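Local coordinates for protein post-proline cleaving enzyme (Rickettsia typhi, PDB 4HVT) that probably acts as a serine-type oligopeptidase of the prolyl oligopeptidase family, cleaving short peptides on the carboxyl side of proline, at residues A[299-304]-A[377-382]; A[246-251]-A[325-330]. All coordinates share one frame; numbering follows the deposited sequence.

Interaction 1 of 2, residues A[299-304]-A[377-382]; sequences KEYVFW and FTLENE
A tyrosine–carboxylate hydrogen bond, with a leucine packed beside it, joins two neighbouring antiparallel sheets of the N-terminal beta-propeller: Tyr301 opens strand 301-305, Leu379 lies near the end of strand 371-380, and Glu382 sits in the turn that leads to strand 383-384. The Tyr301 hydroxyl donates to Glu382, OH to OE1 2.7 Å. OE1 lies in the plane of the ring at its edge, but the hydroxyl meets the carboxylate from above, 44° out of its plane. The Glu382 chain folds at chi2 (-58°) to carry the carboxylate back to the tyrosine. Beside this bond Leu379 presents one methyl obliquely to the ring, CD1 lying 3.8 Å from Tyr301 CD1. The same methyl brushes the aliphatic part of Lys299, whose CG is 4.2 Å from Leu379 CD1 while its ammonium turns elsewhere. A water donates to Glu382 OE1 at 3.0 Å and only weakly to Glu300 OE1. Trp384 meets the Tyr301 ring edge-to-face. Two donors thus grip Glu382 OE1, tyrosine and water, probably favouring the charged form of this exposed glutamate, while the Tyr301 bond anchors the phenol end of a buried ring.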
# COMPACT_ATOMS: atom_id res chain seq x y z
N LYS A 299 16.29 21.46 -1.43
CA LYS A 299 17.47 22.16 -0.91
C LYS A 299 17.55 21.85 0.60
O LYS A 299 17.38 20.72 0.98
CB LYS A 299 17.45 23.67 -1.25
CG LYS A 299 17.14 23.95 -2.70
CD LYS A 299 18.11 23.42 -3.62
CE LYS A 299 18.18 24.36 -4.87
NZ LYS A 299 19.20 23.80 -5.76
N GLU A 300 17.76 22.85 1.42
CA GLU A 300 17.89 22.64 2.88
C GLU A 300 16.56 22.76 3.64
O GLU A 300 16.55 22.78 4.86
CB GLU A 300 18.91 23.66 3.44
CG GLU A 300 20.32 23.36 2.94
CD GLU A 300 21.40 24.25 3.50
OE1 GLU A 300 21.13 24.99 4.47
OE2 GLU A 300 22.55 24.23 2.93
N TYR A 301 15.42 22.73 2.94
CA TYR A 301 14.10 22.87 3.55
C TYR A 301 13.37 21.52 3.59
O TYR A 301 13.56 20.74 2.64
CB TYR A 301 13.26 23.90 2.79
CG TYR A 301 13.81 25.29 2.99
CD1 TYR A 301 14.96 25.70 2.32
CD2 TYR A 301 13.25 26.14 3.92
CE1 TYR A 301 15.52 26.93 2.55
CE2 TYR A 301 13.80 27.38 4.14
CZ TYR A 301 14.94 27.76 3.48
OH TYR A 301 15.54 28.97 3.72
N VAL A 302 12.52 21.29 4.58
CA VAL A 302 11.78 20.07 4.77
C VAL A 302 10.31 20.38 4.88
O VAL A 302 9.95 21.46 5.32
CB VAL A 302 12.27 19.28 6.02
CG1 VAL A 302 13.63 18.65 5.77
CG2 VAL A 302 12.33 20.19 7.19
N PHE A 303 9.49 19.48 4.36
CA PHE A 303 8.03 19.62 4.32
C PHE A 303 7.39 18.67 5.26
O PHE A 303 7.67 17.48 5.21
CB PHE A 303 7.51 19.32 2.92
CG PHE A 303 8.14 20.17 1.84
CD1 PHE A 303 7.86 21.48 1.79
CD2 PHE A 303 9.06 19.64 0.94
CE1 PHE A 303 8.43 22.31 0.86
CE2 PHE A 303 9.66 20.47 0.01
CZ PHE A 303 9.38 21.82 0.01
N TRP A 304 6.43 19.16 6.07
CA TRP A 304 5.80 18.38 7.10
C TRP A 304 4.29 18.53 7.00
O TRP A 304 3.75 19.64 6.85
CB TRP A 304 6.28 18.80 8.49
CG TRP A 304 7.68 18.38 8.78
CD1 TRP A 304 8.81 18.89 8.22
CD2 TRP A 304 8.12 17.34 9.69
NE1 TRP A 304 9.94 18.21 8.69
CE2 TRP A 304 9.53 17.28 9.61
CE3 TRP A 304 7.45 16.44 10.56
CZ2 TRP A 304 10.29 16.38 10.38
CZ3 TRP A 304 8.20 15.56 11.31
CH2 TRP A 304 9.61 15.56 11.24
N PHE A 377 6.35 24.76 -7.68
CA PHE A 377 6.99 25.99 -7.20
C PHE A 377 8.45 25.71 -6.92
O PHE A 377 8.90 24.58 -7.10
CB PHE A 377 6.33 26.59 -5.93
CG PHE A 377 6.19 25.63 -4.83
CD1 PHE A 377 5.08 24.76 -4.77
CD2 PHE A 377 7.12 25.59 -3.83
CE1 PHE A 377 4.94 23.87 -3.73
CE2 PHE A 377 7.01 24.69 -2.80
CZ PHE A 377 5.90 23.82 -2.74
N THR A 378 9.19 26.76 -6.60
CA THR A 378 10.57 26.66 -6.26
C THR A 378 10.95 27.66 -5.17
O THR A 378 10.09 28.24 -4.53
CB THR A 378 11.42 26.75 -7.53
OG1 THR A 378 12.79 26.43 -7.23
CG2 THR A 378 11.34 28.14 -8.16
N LEU A 379 12.25 27.80 -4.94
CA LEU A 379 12.81 28.85 -4.10
C LEU A 379 13.53 29.88 -4.92
O LEU A 379 14.28 29.53 -5.83
CB LEU A 379 13.85 28.29 -3.14
CG LEU A 379 13.41 27.62 -1.86
CD1 LEU A 379 14.63 26.94 -1.21
CD2 LEU A 379 12.81 28.65 -0.88
N GLU A 380 13.28 31.14 -4.58
CA GLU A 380 13.95 32.29 -5.19
C GLU A 380 14.30 33.20 -4.05
O GLU A 380 13.41 33.67 -3.32
CB GLU A 380 12.99 33.05 -6.06
CG GLU A 380 12.96 32.65 -7.51
CD GLU A 380 12.57 33.85 -8.37
OE1 GLU A 380 11.46 34.39 -8.22
OE2 GLU A 380 13.41 34.28 -9.18
N ASN A 381 15.59 33.44 -3.84
CA ASN A 381 16.01 34.36 -2.80
C ASN A 381 15.52 33.89 -1.44
O ASN A 381 14.98 34.67 -0.66
CB ASN A 381 15.44 35.75 -3.09
N GLU A 382 15.68 32.59 -1.17
CA GLU A 382 15.21 31.98 0.05
C GLU A 382 13.70 32.20 0.34
O GLU A 382 13.26 32.04 1.48
CB GLU A 382 16.04 32.43 1.27
CG GLU A 382 17.51 32.01 1.26
CD GLU A 382 17.70 30.51 1.16
OE1 GLU A 382 17.61 29.80 2.20
OE2 GLU A 382 17.97 30.04 0.04
O HOH W 1 19.22 27.39 3.00

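Interaction 2 of 2, residues A[246-251]-A[325-330]; sequences GKLLSD and LHFTDL
Leu248 extends its side chain directly away from its own amide nitrogen (chi1 -179°), while Phe327, with chi1 at 77°, has CG between its own N and carbonyl carbon; these torsions bring one leucine methyl, CD2, against the base of the phenylalanine. Leu248 CD2 lies 4.0 Å from Phe327 CB, the two side chains running roughly perpendicular. The other methyl serves a second partner, as Leu248 CD1 reaches Leu330 CD1 at 4.2 Å, the two leucines passing one another antiparallel. Leu249 adds its own methyl from the next position, CD1 standing 4.1 Å from Phe327 CD1, so consecutive leucines touch the two ortho carbons of one ring. Against one face of that ring, off-centre, lies Thr328 CG2.

The contact joins the turn after strand 242-247 to the turn after strand 322-326, in adjacent sheets of the propeller, and Val302 of strand 301-305 packs on both Leu248 and Leu249. Each turn is tied within itself. Lys247 NZ forms a salt bridge with Asp251 OD1 (2.7 Å), approaching the syn lone pair of that oxygen, whereas the backbone of 325-330 curls through Asp329 N to His326 O at 3.0 Å and Leu330 N to Phe327 O. His326 ND1 and Thr328 OG1 are 2.8 Å apart and hydrogen-bonded. No hydrogen bond joins the two segments, and their contact here is made by mostly buried hydrocarbon at van der Waals distance.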
# COMPACT_ATOMS: atom_id res chain seq x y z
N GLY A 246 16.41 6.97 7.34
CA GLY A 246 16.38 7.37 5.95
C GLY A 246 17.11 8.69 5.81
O GLY A 246 17.52 9.26 6.79
N LYS A 247 17.29 9.19 4.60
CA LYS A 247 17.91 10.53 4.44
C LYS A 247 16.94 11.66 4.76
O LYS A 247 15.73 11.58 4.41
CB LYS A 247 18.39 10.71 3.04
CG LYS A 247 19.55 9.83 2.61
CD LYS A 247 20.87 10.39 3.19
CE LYS A 247 22.04 9.40 3.22
NZ LYS A 247 22.21 8.77 1.87
N LEU A 248 17.44 12.68 5.46
CA LEU A 248 16.64 13.87 5.73
C LEU A 248 16.38 14.75 4.48
O LEU A 248 15.27 15.21 4.21
CB LEU A 248 17.27 14.70 6.84
CG LEU A 248 16.59 15.97 7.30
CD1 LEU A 248 15.22 15.65 7.89
CD2 LEU A 248 17.40 16.72 8.33
N LEU A 249 17.47 14.94 3.75
CA LEU A 249 17.51 15.77 2.51
C LEU A 249 17.92 14.94 1.32
O LEU A 249 18.23 13.77 1.44
CB LEU A 249 18.48 16.94 2.63
CG LEU A 249 18.35 17.77 3.91
CD1 LEU A 249 19.38 18.84 4.01
CD2 LEU A 249 16.94 18.40 3.95
N SER A 250 17.86 15.53 0.12
CA SER A 250 18.46 14.90 -1.05
C SER A 250 19.97 14.70 -0.79
O SER A 250 20.57 15.56 -0.25
CB SER A 250 18.33 15.87 -2.24
OG SER A 250 19.09 15.38 -3.35
N ASP A 251 20.56 13.58 -1.21
CA ASP A 251 21.99 13.36 -1.16
C ASP A 251 22.73 14.51 -1.86
O ASP A 251 23.87 14.78 -1.56
CB ASP A 251 22.40 12.07 -1.86
CG ASP A 251 22.16 10.83 -1.02
OD1 ASP A 251 22.49 10.86 0.18
OD2 ASP A 251 21.72 9.80 -1.56
N LEU A 325 9.95 24.31 6.45
CA LEU A 325 10.93 25.01 7.30
C LEU A 325 12.34 24.57 6.94
O LEU A 325 12.62 23.49 6.45
CB LEU A 325 10.72 24.81 8.80
CG LEU A 325 10.78 23.43 9.45
CD1 LEU A 325 10.88 23.48 10.97
CD2 LEU A 325 9.59 22.49 9.04
N HIS A 326 13.27 25.43 7.25
CA HIS A 326 14.68 25.04 7.15
C HIS A 326 15.02 23.91 8.11
O HIS A 326 14.50 23.87 9.25
CB HIS A 326 15.61 26.21 7.47
CG HIS A 326 17.02 25.99 7.01
ND1 HIS A 326 18.05 25.59 7.84
CD2 HIS A 326 17.58 26.20 5.79
CE1 HIS A 326 19.16 25.49 7.14
NE2 HIS A 326 18.90 25.84 5.88
N PHE A 327 15.86 22.95 7.69
CA PHE A 327 16.05 21.73 8.55
C PHE A 327 16.62 22.08 9.93
O PHE A 327 16.26 21.43 10.88
CB PHE A 327 16.92 20.65 7.89
CG PHE A 327 18.41 20.96 7.92
CD1 PHE A 327 19.01 21.74 6.94
CD2 PHE A 327 19.19 20.46 8.92
CE1 PHE A 327 20.36 22.06 6.98
CE2 PHE A 327 20.54 20.75 8.97
CZ PHE A 327 21.13 21.55 8.03
N THR A 328 17.38 23.15 10.04
CA THR A 328 17.99 23.56 11.33
C THR A 328 16.90 23.97 12.33
O THR A 328 17.07 23.78 13.53
CB THR A 328 19.00 24.69 11.22
OG1 THR A 328 18.38 25.85 10.65
CG2 THR A 328 20.17 24.20 10.38
N ASP A 329 15.78 24.49 11.84
CA ASP A 329 14.68 24.88 12.72
C ASP A 329 13.97 23.66 13.30
O ASP A 329 13.24 23.80 14.29
CB ASP A 329 13.67 25.79 12.05
CG ASP A 329 14.08 27.26 12.04
OD1 ASP A 329 15.01 27.66 12.76
OD2 ASP A 329 13.41 27.99 11.32
N LEU A 330 14.20 22.47 12.77
CA LEU A 330 13.64 21.26 13.40
C LEU A 330 14.10 21.04 14.82
O LEU A 330 13.38 20.45 15.60
CB LEU A 330 14.01 20.02 12.63
CG LEU A 330 13.36 19.85 11.26
CD1 LEU A 330 13.97 18.70 10.49
CD2 LEU A 330 11.87 19.67 11.38

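Overall arrangement
Interactions 1 and 2 lie about 11 Å apart, centre to centre, and share the sheet of strands 293-298, 301-305, 322-326 and 341-344. Segments 299-304 and 325-330 lie on its neighbouring strands 301-305 and 322-326 and the turns beside them, joined where Val302 N meets Leu325 O at 2.9 Å. Glu300 OE1 and His326 NE2 add a hydrogen bond at 2.8 Å, and the rings of Tyr301 and His326 meet edge-to-face. From this common sheet interaction 1 reaches the following sheet and interaction 2 the preceding one, successive blades of the propeller. Both contacts are confined to the propeller; the probable Ser566-His682-Asp649 triad belongs to the alpha/beta-hydrolase part of the chain.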